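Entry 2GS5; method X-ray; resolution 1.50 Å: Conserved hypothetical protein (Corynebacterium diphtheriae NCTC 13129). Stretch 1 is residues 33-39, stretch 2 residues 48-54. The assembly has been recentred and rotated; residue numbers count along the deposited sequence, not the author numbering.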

ATOM      1  N   ALA A  33      -9.774   9.158   3.952  1.00 13.23           N
ATOM      2  CA  ALA A  33     -10.857   8.999   2.998  1.00 12.69           C
ATOM      3  C   ALA A  33     -10.327   8.388   1.702  1.00 12.45           C
ATOM      4  O   ALA A  33      -9.300   8.830   1.160  1.00 12.81           O
ATOM      5  CB  ALA A  33     -11.544  10.332   2.719  1.00 13.81           C
ATOM      6  N   ARG A  34     -11.031   7.361   1.232  1.00 12.25           N
ATOM      7  CA  ARG A  34     -10.710   6.685  -0.022  1.00 12.51           C
ATOM      8  C   ARG A  34      -9.255   6.228  -0.092  1.00 11.93           C
ATOM      9  O   ARG A  34      -8.646   6.213  -1.154  1.00 12.43           O
ATOM     10  CB  ARG A  34     -11.075   7.578  -1.212  1.00 13.15           C
ATOM     11  CG  ARG A  34     -12.557   8.012  -1.213  1.00 14.05           C
ATOM     12  CD  ARG A  34     -13.546   6.833  -1.220  1.00 15.36           C
ATOM     13  NE  ARG A  34     -14.903   7.236  -0.841  1.00 14.97           N
ATOM     14  CZ  ARG A  34     -15.897   7.473  -1.691  1.00 17.79           C
ATOM     15  NH1 ARG A  34     -17.089   7.818  -1.220  1.00 17.09           N
ATOM     16  NH2 ARG A  34     -15.720   7.361  -3.001  1.00 17.96           N
ATOM     17  N   SER A  35      -8.719   5.831   1.057  1.00 11.42           N
ATOM     18  CA  SER A  35      -7.373   5.294   1.112  1.00 11.62           C
ATOM     19  C   SER A  35      -7.352   3.808   0.779  1.00 11.46           C
ATOM     20  O   SER A  35      -8.362   3.096   0.876  1.00 11.11           O
ATOM     21  CB  SER A  35      -6.746   5.546   2.486  1.00 12.00           C
ATOM     22  OG  SER A  35      -7.499   4.984   3.542  1.00 12.01           O
ATOM     23  N   VAL A  36      -6.172   3.360   0.363  1.00 11.37           N
ATOM     24  CA  VAL A  36      -5.877   1.953   0.129  1.00 11.43           C
ATOM     25  C   VAL A  36      -4.553   1.701   0.818  1.00 11.55           C
ATOM     26  O   VAL A  36      -3.496   2.044   0.279  1.00 11.28           O
ATOM     27  CB  VAL A  36      -5.746   1.628  -1.368  1.00 11.32           C
ATOM     28  CG1 VAL A  36      -5.364   0.167  -1.582  1.00 12.05           C
ATOM     29  CG2 VAL A  36      -7.043   1.978  -2.103  1.00 12.44           C
ATOM     30  N   ILE A  37      -4.612   1.136   2.022  1.00 11.55           N
ATOM     31  CA  ILE A  37      -3.423   1.088   2.865  1.00 12.26           C
ATOM     32  C   ILE A  37      -2.774  -0.281   2.801  1.00 11.75           C
ATOM     33  O   ILE A  37      -3.332  -1.258   3.269  1.00 11.40           O
ATOM     34  CB  ILE A  37      -3.744   1.491   4.312  1.00 12.13           C
ATOM     35  CG1 ILE A  37      -4.291   2.930   4.323  1.00 14.57           C
ATOM     36  CG2 ILE A  37      -2.477   1.394   5.196  1.00 12.06           C
ATOM     37  CD1 ILE A  37      -4.830   3.370   5.627  1.00 15.67           C
ATOM     38  N   LEU A  38      -1.592  -0.329   2.193  1.00 11.16           N
ATOM     39  CA  LEU A  38      -0.800  -1.553   2.122  1.00 11.29           C
ATOM     40  C   LEU A  38      -0.172  -1.841   3.473  1.00 11.54           C
ATOM     41  O   LEU A  38       0.594  -1.030   3.991  1.00 11.21           O
ATOM     42  CB  LEU A  38       0.301  -1.402   1.080  1.00 10.99           C
ATOM     43  CG  LEU A  38       1.281  -2.557   0.921  1.00 11.60           C
ATOM     44  CD1 LEU A  38       0.587  -3.790   0.381  1.00 11.39           C
ATOM     45  CD2 LEU A  38       2.443  -2.149   0.019  1.00 12.49           C
ATOM     46  N   ILE A  39      -0.493  -3.001   4.034  1.00 11.42           N
ATOM     47  CA  ILE A  39       0.102  -3.435   5.295  1.00 11.63           C
ATOM     48  C   ILE A  39       1.543  -3.863   5.040  1.00 11.77           C
ATOM     49  O   ILE A  39       1.804  -4.740   4.207  1.00 11.56           O
ATOM     50  CB  ILE A  39      -0.710  -4.583   5.947  1.00 11.72           C
ATOM     51  CG1 ILE A  39      -2.125  -4.094   6.270  1.00 11.39           C
ATOM     52  CG2 ILE A  39       0.003  -5.127   7.194  1.00 11.52           C
ATOM     53  CD1 ILE A  39      -3.064  -5.195   6.713  1.00 12.08           C
ATOM     54  N   PHE A  48       1.413  -1.662  10.775  1.00 11.02           N
ATOM     55  CA  PHE A  48       1.850  -0.472  10.047  1.00 10.60           C
ATOM     56  C   PHE A  48       1.482  -0.596   8.595  1.00 10.06           C
ATOM     57  O   PHE A  48       1.552  -1.688   8.024  1.00 10.71           O
ATOM     58  CB  PHE A  48       3.371  -0.317  10.130  1.00 10.73           C
ATOM     59  CG  PHE A  48       3.884  -0.191  11.537  1.00 11.60           C
ATOM     60  CD1 PHE A  48       4.105   1.054  12.095  1.00 13.56           C
ATOM     61  CD2 PHE A  48       4.137  -1.325  12.300  1.00 12.79           C
ATOM     62  CE1 PHE A  48       4.582   1.165  13.395  1.00 14.51           C
ATOM     63  CE2 PHE A  48       4.613  -1.226  13.599  1.00 13.90           C
ATOM     64  CZ  PHE A  48       4.835   0.031  14.142  1.00 12.79           C
ATOM     65  N   GLY A  49       1.130   0.520   7.970  1.00  9.82           N
ATOM     66  CA  GLY A  49       0.817   0.524   6.560  1.00 10.12           C
ATOM     67  C   GLY A  49       1.124   1.831   5.882  1.00 10.49           C
ATOM     68  O   GLY A  49       1.385   2.831   6.549  1.00 11.55           O
ATOM     69  N   VAL A  50       1.157   1.785   4.556  1.00 10.81           N
ATOM     70  CA  VAL A  50       1.267   2.993   3.754  1.00 10.97           C
ATOM     71  C   VAL A  50       0.118   3.073   2.741  1.00 11.07           C
ATOM     72  O   VAL A  50      -0.168   2.130   1.983  1.00 11.50           O
ATOM     73  CB  VAL A  50       2.646   3.104   3.031  1.00 10.93           C
ATOM     74  CG1 VAL A  50       3.797   3.337   4.041  1.00 11.73           C
ATOM     75  CG2 VAL A  50       2.923   1.894   2.145  1.00 12.67           C
ATOM     76  N   ASN A  51      -0.536   4.229   2.733  1.00 10.73           N
ATOM     77  CA  ASN A  51      -1.544   4.518   1.733  1.00 11.00           C
ATOM     78  C   ASN A  51      -0.904   4.523   0.356  1.00 11.65           C
ATOM     79  O   ASN A  51       0.183   5.079   0.187  1.00 11.34           O
ATOM     80  CB  ASN A  51      -2.175   5.876   2.034  1.00 10.76           C
ATOM     81  CG  ASN A  51      -3.417   6.162   1.202  1.00 11.66           C
ATOM     82  OD1 ASN A  51      -3.931   5.308   0.478  1.00 12.27           O
ATOM     83  ND2 ASN A  51      -3.909   7.392   1.315  1.00 12.34           N
ATOM     84  N   LEU A  52      -1.583   3.907  -0.609  1.00 12.19           N
ATOM     85  CA  LEU A  52      -1.131   3.844  -1.995  1.00 12.14           C
ATOM     86  C   LEU A  52      -1.822   4.858  -2.906  1.00 12.95           C
ATOM     87  O   LEU A  52      -1.447   4.992  -4.074  1.00 12.63           O
ATOM     88  CB  LEU A  52      -1.384   2.442  -2.562  1.00 12.20           C
ATOM     89  CG  LEU A  52      -0.769   1.272  -1.800  1.00 11.64           C
ATOM     90  CD1 LEU A  52      -1.073  -0.036  -2.533  1.00 12.37           C
ATOM     91  CD2 LEU A  52       0.737   1.462  -1.645  1.00 13.40           C
ATOM     92  N   ALA A  53      -2.816   5.562  -2.369  1.00 13.29           N
ATOM     93  CA  ALA A  53      -3.777   6.300  -3.186  1.00 13.84           C
ATOM     94  C   ALA A  53      -3.526   7.790  -3.308  1.00 14.54           C
ATOM     95  O   ALA A  53      -4.257   8.471  -4.048  1.00 16.28           O
ATOM     96  CB  ALA A  53      -5.194   6.059  -2.650  1.00 13.59           C
ATOM     97  N   SER A  54      -2.512   8.312  -2.622  1.00 14.68           N
ATOM     98  CA  SER A  54      -2.360   9.761  -2.491  1.00 15.05           C
ATOM     99  C   SER A  54      -0.963  10.270  -2.842  1.00 15.38           C
ATOM    100  O   SER A  54      -0.069  10.277  -2.020  1.00 15.29           O
ATOM    101  CB  SER A  54      -2.711  10.188  -1.073  1.00 15.88           C
ATOM    102  OG  SER A  54      -2.789  11.603  -0.989  1.00 17.42           O
TER
HETATM  103  O   HOH W   1      -6.449   8.712   0.483  1.00 18.89           O

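Two antiparallel strands, 36-39 and 48-51, zip together through their backbones, and the side chains fit around that ladder. Leu 38 and Val 50 form the hydrogen-bonded pair: Leu 38 N donates to Val 50 O at 2.8 Å, and Val 50 N returns the bond to Leu 38 O at 2.9 Å. Past the strand end, Leu 52 N reaches Val 36 O at 2.8 Å.

The hollow is at Gly 49. Ile 37 CG2 rests 3.7 Å from Gly 49 CA, occupying the space a side chain would claim; a CB there would clash with this methyl and with Leu 38 O. A branched bump thus meets a bare backbone; across the ladder, Ile 39 CA and Gly 49 CA lie 4.2 Å apart.

On the face shared by Leu 38 and Val 50, apolar side chains meet. Leu 38 CB lies 4.0 Å from Leu 52 CD2 and 4.3 Å from Val 50 CG2, so leucine and valine suit this buried place.

Asn 51, the last residue of strand 48-51, uses its side chain where strand 36-39 begins. Its OD1 accepts from Val 36 N at 3.0 Å and from Ala 53 N at 3.1 Å, while ND2 donates to a water that in turn donates to Ala 33 O. The small Ala 53 CB settles 3.8 Å from Arg 34 O.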